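Local coordinates for protein transcriptional regulator, LacI family (Corynebacterium glutamicum, PDB 3H5T) that activates transcription of the inositol phosphate synthase gene in an inositol-dependent way, binding a palindromic promoter motif and taking part in the control of cell wall biogenesis, at residues A[159-162]-A[167-170]; A[172-177]-A[228-233]; A[214-217]-A[221-224]; A[272-275]-A[279-282]. One frame throughout, in Å; residues are numbered along the deposited sequence.

Interaction 1 (A[159-162]-A[167-170])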
loop_
_atom_site.group_PDB
_atom_site.type_symbol
_atom_site.label_atom_id
_atom_site.label_comp_id
_atom_site.label_asym_id
_atom_site.label_seq_id
_atom_site.Cartn_x
_atom_site.Cartn_y
_atom_site.Cartn_z
ATOM N N GLN A 159 -2.434 -1.676 -9.136
ATOM C CA GLN A 159 -2.623 -2.568 -10.276
ATOM C C GLN A 159 -4.068 -3.072 -10.261
ATOM O O GLN A 159 -4.702 -3.104 -9.213
ATOM C CB GLN A 159 -1.651 -3.743 -10.152
ATOM C CG GLN A 159 -1.821 -4.509 -8.855
ATOM C CD GLN A 159 -0.740 -5.536 -8.628
ATOM O OE1 GLN A 159 -0.189 -6.098 -9.574
ATOM N NE2 GLN A 159 -0.445 -5.811 -7.367
ATOM N N PRO A 160 -4.603 -3.503 -11.409
ATOM C CA PRO A 160 -4.013 -3.596 -12.744
ATOM C C PRO A 160 -4.069 -2.290 -13.533
ATOM O O PRO A 160 -5.038 -1.538 -13.452
ATOM C CB PRO A 160 -4.856 -4.676 -13.401
ATOM C CG PRO A 160 -6.227 -4.285 -12.912
ATOM C CD PRO A 160 -5.993 -3.999 -11.431
ATOM N N ALA A 161 -3.020 -2.057 -14.308
ATOM C CA ALA A 161 -2.919 -0.873 -15.141
ATOM C C ALA A 161 -3.647 -1.112 -16.448
ATOM O O ALA A 161 -3.911 -2.252 -16.826
ATOM C CB ALA A 161 -1.447 -0.566 -15.433
ATOM N N ARG A 162 -3.968 -0.023 -17.132
ATOM C CA ARG A 162 -4.609 -0.091 -18.431
ATOM C C ARG A 162 -5.966 -0.791 -18.514
ATOM O O ARG A 162 -6.202 -1.584 -19.423
ATOM C CB ARG A 162 -3.632 -0.723 -19.429
ATOM C CG ARG A 162 -2.346 0.085 -19.643
ATOM C CD ARG A 162 -1.340 -0.658 -20.511
ATOM N NE ARG A 162 -0.767 -1.796 -19.798
ATOM C CZ ARG A 162 0.156 -1.701 -18.840
ATOM N NH1 ARG A 162 0.632 -0.510 -18.476
ATOM N NH2 ARG A 162 0.593 -2.803 -18.231
ATOM N N PRO A 167 -9.930 4.760 -13.674
ATOM C CA PRO A 167 -8.795 5.607 -13.292
ATOM C C PRO A 167 -7.745 4.818 -12.516
ATOM O O PRO A 167 -8.084 3.973 -11.693
ATOM C CB PRO A 167 -9.461 6.697 -12.468
ATOM C CG PRO A 167 -10.687 6.951 -13.267
ATOM C CD PRO A 167 -11.185 5.525 -13.569
ATOM N N PHE A 168 -6.477 5.114 -12.783
ATOM C CA PHE A 168 -5.353 4.399 -12.188
ATOM C C PHE A 168 -4.387 5.299 -11.401
ATOM O O PHE A 168 -3.949 6.341 -11.893
ATOM C CB PHE A 168 -4.624 3.671 -13.338
ATOM C CG PHE A 168 -3.401 2.882 -12.924
ATOM C CD1 PHE A 168 -3.518 1.695 -12.213
ATOM C CD2 PHE A 168 -2.132 3.305 -13.304
ATOM C CE1 PHE A 168 -2.388 0.942 -11.889
ATOM C CE2 PHE A 168 -0.997 2.561 -12.989
ATOM C CZ PHE A 168 -1.126 1.377 -12.281
ATOM N N ILE A 169 -4.058 4.883 -10.180
ATOM C CA ILE A 169 -3.139 5.626 -9.315
ATOM C C ILE A 169 -2.008 4.705 -8.853
ATOM O O ILE A 169 -2.256 3.703 -8.185
ATOM C CB ILE A 169 -3.839 6.144 -8.043
ATOM C CG1 ILE A 169 -5.065 6.972 -8.419
ATOM C CG2 ILE A 169 -2.857 6.963 -7.199
ATOM C CD1 ILE A 169 -5.806 7.524 -7.211
ATOM N N ALA A 170 -0.771 5.044 -9.195
ATOM C CA ALA A 170 0.367 4.228 -8.791
ATOM C C ALA A 170 1.703 4.854 -9.158
ATOM O O ALA A 170 1.782 5.750 -10.004
ATOM C CB ALA A 170 0.267 2.844 -9.425
#
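F168 reaches from its strand to the loop at P160 and A161 and lays one face of its ring against that backbone. Its CB already points to the loop, and with CG anti to the backbone N (chi1 179°) the ring reaches the loop. F168 CD1 comes 3.8 Å from P160 O, which approaches obliquely, and lies 3.9 Å from A161 CA. Further out, CE1 has the same A161 CA over it, while Q159 N stands at the ring edge, 3.8 Å from F168 CE1. At the tip F168 CZ takes the methyl group, with A161 CB at 3.7 Å, and F168 CE2 lies 4.0 Å from the same A161 CB. The A161 CA sits 4.0 Å from the centroid of the F168 ring and 20° off the normal, a CH-pi contact over the face. Strand 168-171 lies in the largely parallel sheet of the first subdomain in this periplasmic-binding-protein-like fold, where it pairs with strands 154-157 and 344-352; the loop containing 159-162 joins 154-157 to 168-171 without an intervening helix. Proline suits the loop's turn, since the peptide bond before P160 is cis, a geometry that costs less ahead of proline than ahead of other residues. Alanine suits the next position, its small side chain letting the backbone settle close to the aromatic face. Q159 also touches V220 and A161 touches Q219, both from the second subdomain, and K139 NZ donates a hydrogen bond to A161 O.

Interaction 2 (A[172-177]-A[228-233])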
loop_
_atom_site.group_PDB
_atom_site.type_symbol
_atom_site.label_atom_id
_atom_site.label_comp_id
_atom_site.label_asym_id
_atom_site.label_seq_id
_atom_site.Cartn_x
_atom_site.Cartn_y
_atom_site.Cartn_z
ATOM N N ASN A 172 5.702 4.560 -10.620
ATOM C CA ASN A 172 6.286 3.775 -11.701
ATOM C C ASN A 172 7.215 2.811 -10.973
ATOM O O ASN A 172 8.275 3.201 -10.482
ATOM C CB ASN A 172 7.072 4.670 -12.668
ATOM C CG ASN A 172 7.747 3.880 -13.793
ATOM O OD1 ASN A 172 8.133 4.447 -14.816
ATOM N ND2 ASN A 172 7.901 2.575 -13.600
ATOM N N ASN A 173 6.811 1.553 -10.892
ATOM C CA ASN A 173 7.603 0.579 -10.174
ATOM C C ASN A 173 8.922 0.190 -10.816
ATOM O O ASN A 173 9.919 -0.006 -10.118
ATOM C CB ASN A 173 6.748 -0.647 -9.888
ATOM C CG ASN A 173 5.670 -0.351 -8.878
ATOM O OD1 ASN A 173 5.964 -0.045 -7.727
ATOM N ND2 ASN A 173 4.414 -0.416 -9.306
ATOM N N ARG A 174 8.947 0.084 -12.136
ATOM C CA ARG A 174 10.184 -0.275 -12.796
ATOM C C ARG A 174 11.206 0.790 -12.440
ATOM O O ARG A 174 12.369 0.486 -12.212
ATOM C CB ARG A 174 9.989 -0.350 -14.314
ATOM C CG ARG A 174 10.641 -1.577 -14.939
ATOM C CD ARG A 174 10.249 -1.773 -16.400
ATOM N NE ARG A 174 10.919 -0.839 -17.302
ATOM C CZ ARG A 174 10.802 -0.871 -18.629
ATOM N NH1 ARG A 174 10.040 -1.790 -19.207
ATOM N NH2 ARG A 174 11.455 0.005 -19.382
ATOM N N LYS A 175 10.762 2.039 -12.360
ATOM C CA LYS A 175 11.663 3.140 -12.034
ATOM C C LYS A 175 11.907 3.358 -10.539
ATOM O O LYS A 175 13.030 3.651 -10.131
ATOM C CB LYS A 175 11.156 4.445 -12.655
ATOM C CG LYS A 175 11.295 4.514 -14.167
ATOM C CD LYS A 175 10.761 5.840 -14.700
ATOM C CE LYS A 175 10.876 5.916 -16.214
ATOM N NZ LYS A 175 10.209 7.134 -16.767
ATOM N N ALA A 176 10.867 3.213 -9.725
ATOM C CA ALA A 176 10.995 3.421 -8.287
ATOM C C ALA A 176 11.975 2.471 -7.609
ATOM O O ALA A 176 12.567 2.816 -6.590
ATOM C CB ALA A 176 9.630 3.309 -7.623
ATOM N N ILE A 177 12.140 1.278 -8.176
ATOM C CA ILE A 177 13.034 0.262 -7.621
ATOM C C ILE A 177 14.498 0.476 -8.033
ATOM O O ILE A 177 15.410 -0.003 -7.365
ATOM C CB ILE A 177 12.585 -1.169 -8.065
ATOM C CG1 ILE A 177 13.142 -2.223 -7.112
ATOM C CG2 ILE A 177 13.069 -1.469 -9.488
ATOM C CD1 ILE A 177 12.469 -2.246 -5.777
ATOM N N ALA A 228 14.702 -3.929 -11.159
ATOM C CA ALA A 228 15.902 -4.215 -10.375
ATOM C C ALA A 228 16.873 -4.998 -11.247
ATOM O O ALA A 228 18.060 -4.692 -11.302
ATOM C CB ALA A 228 15.549 -5.022 -9.126
ATOM N N MET A 229 16.342 -6.002 -11.940
ATOM C CA MET A 229 17.137 -6.841 -12.821
ATOM C C MET A 229 17.779 -6.040 -13.953
ATOM O O MET A 229 18.869 -6.382 -14.414
ATOM C CB MET A 229 16.267 -7.944 -13.417
ATOM C CG MET A 229 17.060 -9.087 -14.010
ATOM S SD MET A 229 17.896 -10.039 -12.741
ATOM C CE MET A 229 16.573 -11.074 -12.225
ATOM N N GLU A 230 17.103 -4.982 -14.401
ATOM C CA GLU A 230 17.625 -4.146 -15.481
ATOM C C GLU A 230 18.851 -3.378 -15.007
ATOM O O GLU A 230 19.770 -3.118 -15.783
ATOM C CB GLU A 230 16.546 -3.179 -15.993
ATOM C CG GLU A 230 15.338 -3.898 -16.594
ATOM C CD GLU A 230 14.279 -2.962 -17.154
ATOM O OE1 GLU A 230 13.865 -2.021 -16.441
ATOM O OE2 GLU A 230 13.845 -3.178 -18.308
ATOM N N VAL A 231 18.871 -3.028 -13.727
ATOM C CA VAL A 231 20.005 -2.310 -13.165
ATOM C C VAL A 231 21.171 -3.271 -12.936
ATOM O O VAL A 231 22.332 -2.875 -13.001
ATOM C CB VAL A 231 19.619 -1.620 -11.834
ATOM C CG1 VAL A 231 20.857 -1.003 -11.177
ATOM C CG2 VAL A 231 18.571 -0.544 -12.101
ATOM N N PHE A 232 20.868 -4.535 -12.670
ATOM C CA PHE A 232 21.919 -5.522 -12.451
ATOM C C PHE A 232 22.576 -5.896 -13.774
ATOM O O PHE A 232 23.786 -6.096 -13.840
ATOM C CB PHE A 232 21.355 -6.781 -11.785
ATOM C CG PHE A 232 20.829 -6.551 -10.398
ATOM C CD1 PHE A 232 21.213 -5.433 -9.667
ATOM C CD2 PHE A 232 19.984 -7.480 -9.804
ATOM C CE1 PHE A 232 20.765 -5.247 -8.365
ATOM C CE2 PHE A 232 19.531 -7.302 -8.496
ATOM C CZ PHE A 232 19.925 -6.185 -7.779
ATOM N N ILE A 233 21.761 -5.990 -14.821
ATOM C CA ILE A 233 22.244 -6.327 -16.152
ATOM C C ILE A 233 23.241 -5.275 -16.627
ATOM O O ILE A 233 24.295 -5.612 -17.170
ATOM C CB ILE A 233 21.070 -6.428 -17.158
ATOM C CG1 ILE A 233 20.324 -7.747 -16.942
ATOM C CG2 ILE A 233 21.574 -6.330 -18.587
ATOM C CD1 ILE A 233 19.108 -7.925 -17.838
#
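R174 and E230 cross at about a right angle, each reaching from its own helix, and their flat ends are turned steeply against each other: the guanidinium and carboxylate planes stand 78° apart. E230 OE2 is poised 3.8 Å above the R174 guanidinium plane, over its centre, whereas E230 OE1 comes nearest to R174 NE, at 3.3 Å. Because that oxygen lies well out of the plane, no N-H points at it, and the salt bridge rests on charge alone. The R174 chain bends at chi3 (75°), and its methylenes share the contact, with CG and CD both 3.6 Å from E230 OE1. E230 arrives extended beyond CG. Long, flexible charged residues fit this exposed margin, where they can bridge two helices while their charged ends probably stay in solvent.

In the periplasmic-binding-protein-like fold, segment 172-177 forms part of the first crossing between the subdomains: it leaves strand 168-171 of one sheet and leads by helix 178-186 to strand 192-197 of the other. N172 occupies the N-cap of the short helix 173-176, while N173 OD1 accepts a hydrogen bond from R224 NE on helix 221-235.

Deeper in, I177 meets A228 with its two branches at different levels. I177 CG2 lies against the helix backbone, 3.4 Å from A228 N and 4.0 Å from A228 CA; I177 CG1 reaches the methyl group, 4.2 Å from A228 CB. Here a branched aliphatic side chain can touch both main chain and side chain, and alanine's small size brings the helix near. F303 also touches I177, and A181 of helix 178-186 packs on A228.

Interaction 3 (A[214-217]-A[221-224])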
loop_
_atom_site.group_PDB
_atom_site.type_symbol
_atom_site.label_atom_id
_atom_site.label_comp_id
_atom_site.label_asym_id
_atom_site.label_seq_id
_atom_site.Cartn_x
_atom_site.Cartn_y
_atom_site.Cartn_z
ATOM N N GLU A 214 7.988 -14.128 -16.437
ATOM C CA GLU A 214 7.614 -13.571 -17.730
ATOM C C GLU A 214 6.096 -13.496 -17.956
ATOM O O GLU A 214 5.607 -12.577 -18.613
ATOM C CB GLU A 214 8.281 -14.407 -18.832
ATOM C CG GLU A 214 7.952 -13.999 -20.250
ATOM C CD GLU A 214 8.878 -14.649 -21.268
ATOM O OE1 GLU A 214 9.009 -15.897 -21.251
ATOM O OE2 GLU A 214 9.477 -13.908 -22.083
ATOM N N ASN A 215 5.358 -14.457 -17.405
ATOM C CA ASN A 215 3.901 -14.512 -17.555
ATOM C C ASN A 215 3.169 -13.971 -16.327
ATOM O O ASN A 215 1.936 -13.998 -16.264
ATOM C CB ASN A 215 3.454 -15.954 -17.811
ATOM C CG ASN A 215 3.905 -16.476 -19.163
ATOM O OD1 ASN A 215 3.421 -16.036 -20.196
ATOM N ND2 ASN A 215 4.833 -17.419 -19.159
ATOM N N ALA A 216 3.931 -13.477 -15.356
ATOM C CA ALA A 216 3.368 -12.929 -14.133
ATOM C C ALA A 216 2.282 -11.892 -14.427
ATOM O O ALA A 216 2.508 -10.926 -15.168
ATOM C CB ALA A 216 4.476 -12.305 -13.291
ATOM N N GLN A 217 1.105 -12.096 -13.839
ATOM C CA GLN A 217 -0.016 -11.182 -14.024
ATOM C C GLN A 217 -0.060 -10.140 -12.905
ATOM O O GLN A 217 -0.796 -9.158 -12.981
ATOM C CB GLN A 217 -1.345 -11.948 -14.063
ATOM C CG GLN A 217 -1.526 -12.855 -15.274
ATOM C CD GLN A 217 -1.277 -12.125 -16.575
ATOM O OE1 GLN A 217 -1.897 -11.094 -16.858
ATOM N NE2 GLN A 217 -0.361 -12.650 -17.376
ATOM N N GLN A 221 4.953 -6.552 -8.765
ATOM C CA GLN A 221 5.918 -7.583 -8.416
ATOM C C GLN A 221 6.796 -7.818 -9.633
ATOM O O GLN A 221 8.011 -7.694 -9.563
ATOM C CB GLN A 221 5.208 -8.878 -8.048
ATOM C CG GLN A 221 4.375 -8.763 -6.807
ATOM C CD GLN A 221 5.149 -8.137 -5.686
ATOM O OE1 GLN A 221 6.177 -8.661 -5.272
ATOM N NE2 GLN A 221 4.668 -6.999 -5.191
ATOM N N ARG A 222 6.162 -8.151 -10.750
ATOM C CA ARG A 222 6.859 -8.395 -12.000
ATOM C C ARG A 222 7.701 -7.189 -12.386
ATOM O O ARG A 222 8.868 -7.320 -12.723
ATOM C CB ARG A 222 5.850 -8.680 -13.114
ATOM C CG ARG A 222 6.475 -8.952 -14.478
ATOM C CD ARG A 222 5.416 -8.916 -15.563
ATOM N NE ARG A 222 4.860 -7.575 -15.719
ATOM C CZ ARG A 222 3.762 -7.287 -16.412
ATOM N NH1 ARG A 222 3.078 -8.246 -17.024
ATOM N NH2 ARG A 222 3.348 -6.034 -16.495
ATOM N N ASP A 223 7.112 -6.005 -12.318
ATOM C CA ASP A 223 7.827 -4.803 -12.690
ATOM C C ASP A 223 8.929 -4.378 -11.729
ATOM O O ASP A 223 9.917 -3.774 -12.159
ATOM C CB ASP A 223 6.836 -3.664 -12.910
ATOM C CG ASP A 223 6.012 -3.858 -14.168
ATOM O OD1 ASP A 223 6.194 -4.899 -14.842
ATOM O OD2 ASP A 223 5.187 -2.976 -14.489
ATOM N N ARG A 224 8.782 -4.672 -10.439
ATOM C CA ARG A 224 9.835 -4.295 -9.497
ATOM C C ARG A 224 11.000 -5.270 -9.648
ATOM O O ARG A 224 12.164 -4.910 -9.433
ATOM C CB ARG A 224 9.314 -4.280 -8.054
ATOM C CG ARG A 224 8.451 -3.056 -7.735
ATOM C CD ARG A 224 7.901 -3.066 -6.307
ATOM N NE ARG A 224 6.866 -2.044 -6.163
ATOM C CZ ARG A 224 5.953 -2.001 -5.195
ATOM N NH1 ARG A 224 5.930 -2.925 -4.248
ATOM N NH2 ARG A 224 5.028 -1.048 -5.206
HETATM O O HOH W 1 3.694 -11.049 -17.585
#
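A216 and R222 join the loop after helix 210-214 to the first turn of helix 221-235. In that turn Q221 starts toward the loop at CB but bends off, its OE1 accepting a hydrogen bond from I197 N. R222 follows and carries the contact: its CB lies 3.9 Å from A216 CB, so alanine's methyl group meets the aliphatic root of the arginine. Farther along, a bend at chi3 (66°) swings the guanidinium past the A216 carbonyl, and R222 NH1 gives A216 O a weak hydrogen bond of 3.3 Å (N-H...O angle 124°). A water bridges the same two groups, accepting from R222 NH1 at 2.9 Å and donating to both E214 O and A216 O. The loop belongs to the long connection between the parallel strands 192-197 and 244-247 of the second subdomain, which also holds strand 206-207 and helix 210-214. D223, next in line, turns its carboxylate back on its neighbour: D223 OD1 lies in the guanidinium plane and receives R222 NE at 3.1 Å, nearly straight at 163°. Arginine suits the place, having donors for carbonyl, water and carboxylate together. R224 points elsewhere, to T275 O and the ring of F303, with which it makes a cation-pi contact.

Interaction 4 (A[272-275]-A[279-282])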
loop_
_atom_site.group_PDB
_atom_site.type_symbol
_atom_site.label_atom_id
_atom_site.label_comp_id
_atom_site.label_asym_id
_atom_site.label_seq_id
_atom_site.Cartn_x
_atom_site.Cartn_y
_atom_site.Cartn_z
ATOM N N VAL A 272 20.406 -9.073 -0.611
ATOM C CA VAL A 272 19.069 -9.520 -0.983
ATOM C C VAL A 272 18.157 -8.320 -1.211
ATOM O O VAL A 272 17.927 -7.527 -0.294
ATOM C CB VAL A 272 18.438 -10.409 0.119
ATOM C CG1 VAL A 272 16.945 -10.597 -0.142
ATOM C CG2 VAL A 272 19.138 -11.761 0.161
ATOM N N LEU A 273 17.646 -8.181 -2.433
ATOM C CA LEU A 273 16.737 -7.084 -2.755
ATOM C C LEU A 273 15.298 -7.582 -2.675
ATOM O O LEU A 273 14.923 -8.524 -3.366
ATOM C CB LEU A 273 17.013 -6.532 -4.162
ATOM C CG LEU A 273 16.059 -5.425 -4.632
ATOM C CD1 LEU A 273 16.770 -4.491 -5.582
ATOM C CD2 LEU A 273 14.828 -6.034 -5.282
ATOM N N CYS A 274 14.502 -6.942 -1.825
ATOM C CA CYS A 274 13.104 -7.302 -1.641
ATOM C C CYS A 274 12.170 -6.369 -2.392
ATOM O O CYS A 274 12.428 -5.177 -2.525
ATOM C CB CYS A 274 12.738 -7.265 -0.161
ATOM S SG CYS A 274 13.659 -8.405 0.833
ATOM N N THR A 275 11.063 -6.928 -2.851
ATOM C CA THR A 275 10.052 -6.196 -3.586
ATOM C C THR A 275 9.123 -5.436 -2.634
ATOM O O THR A 275 8.419 -4.500 -3.043
ATOM C CB THR A 275 9.231 -7.176 -4.437
ATOM O OG1 THR A 275 10.009 -7.580 -5.572
ATOM C CG2 THR A 275 7.945 -6.546 -4.900
ATOM N N LEU A 279 8.994 -8.385 3.245
ATOM C CA LEU A 279 9.971 -9.414 2.907
ATOM C C LEU A 279 11.324 -9.126 3.547
ATOM O O LEU A 279 12.020 -10.046 3.987
ATOM C CB LEU A 279 10.132 -9.523 1.389
ATOM C CG LEU A 279 9.015 -10.208 0.604
ATOM C CD1 LEU A 279 9.294 -10.047 -0.874
ATOM C CD2 LEU A 279 8.934 -11.684 0.966
ATOM N N ALA A 280 11.699 -7.852 3.583
ATOM C CA ALA A 280 12.965 -7.468 4.191
ATOM C C ALA A 280 12.939 -7.832 5.676
ATOM O O ALA A 280 13.935 -8.284 6.217
ATOM C CB ALA A 280 13.213 -5.961 4.015
ATOM N N PHE A 281 11.798 -7.645 6.333
ATOM C CA PHE A 281 11.702 -7.976 7.750
ATOM C C PHE A 281 11.745 -9.474 8.002
ATOM O O PHE A 281 12.147 -9.913 9.080
ATOM C CB PHE A 281 10.443 -7.356 8.364
ATOM C CG PHE A 281 10.611 -5.909 8.701
ATOM C CD1 PHE A 281 11.246 -5.532 9.872
ATOM C CD2 PHE A 281 10.229 -4.924 7.799
ATOM C CE1 PHE A 281 11.508 -4.192 10.141
ATOM C CE2 PHE A 281 10.485 -3.582 8.054
ATOM C CZ PHE A 281 11.129 -3.214 9.227
ATOM N N GLY A 282 11.333 -10.253 7.007
ATOM C CA GLY A 282 11.377 -11.693 7.137
ATOM C C GLY A 282 12.832 -12.113 7.032
ATOM O O GLY A 282 13.235 -13.131 7.581
#
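C274 lays its sulphur over the L279-A280 peptide, with SG 3.4 Å from A280 N and 3.6 Å from A280 CA. With SG anti to the carbonyl carbon (chi1 -61°), the side chain extends toward the helix and meets both neighbouring residues. C274 SG also meets L279 CB at 3.7 Å and A280 CB at 4.0 Å. The root of the cysteine is engaged too, since C274 CB lies 3.8 Å from L279 CB. A slim, weakly polar thiol fits between strand and helix backbone, and alanine at 280 keeps the helix surface low beneath it. L279 sends its longer side chain along the end of the strand, where L279 CD1 comes 4.1 Å from T275 N; its bulk also packs on L195 and I197 of the adjoining strand 192-197 and on V258 of helix 252-265, as befits a leucine in a core. At T275 the character changes: its hydroxyl is hydrogen-bonded to S196 OG, so the residue just after the strand is tied to its surroundings, while it is the backbone N that L279 approaches. Strand 271-274 runs straight into helix 277-289, which returns the chain to the parallel strand 299-302: a beta-alpha-beta unit of the Rossmann-like second subdomain, with its helix folded back on the sheet.

Overall arrangement
Interactions 1 and 4 are the buried pair, though in different subdomains, their centres about 24 Å apart: one sets an aromatic face on a loop backbone, the other a thiol on a helix peptide and its aliphatic neighbours. Interactions 2 and 3 are partly buried, share helix 221-235 and mix apolar packing with charge, by a solvent-side salt bridge in one and by a water-assisted arginine in the other. Interaction 3 is nested in the chain loop that interaction 2 closes. R224 ties interactions 2, 3 and 4 together, while A228 packs on L273. Interaction 1 is joined to interaction 2 through the chain alone, where strand 168-171 runs into helix 173-176.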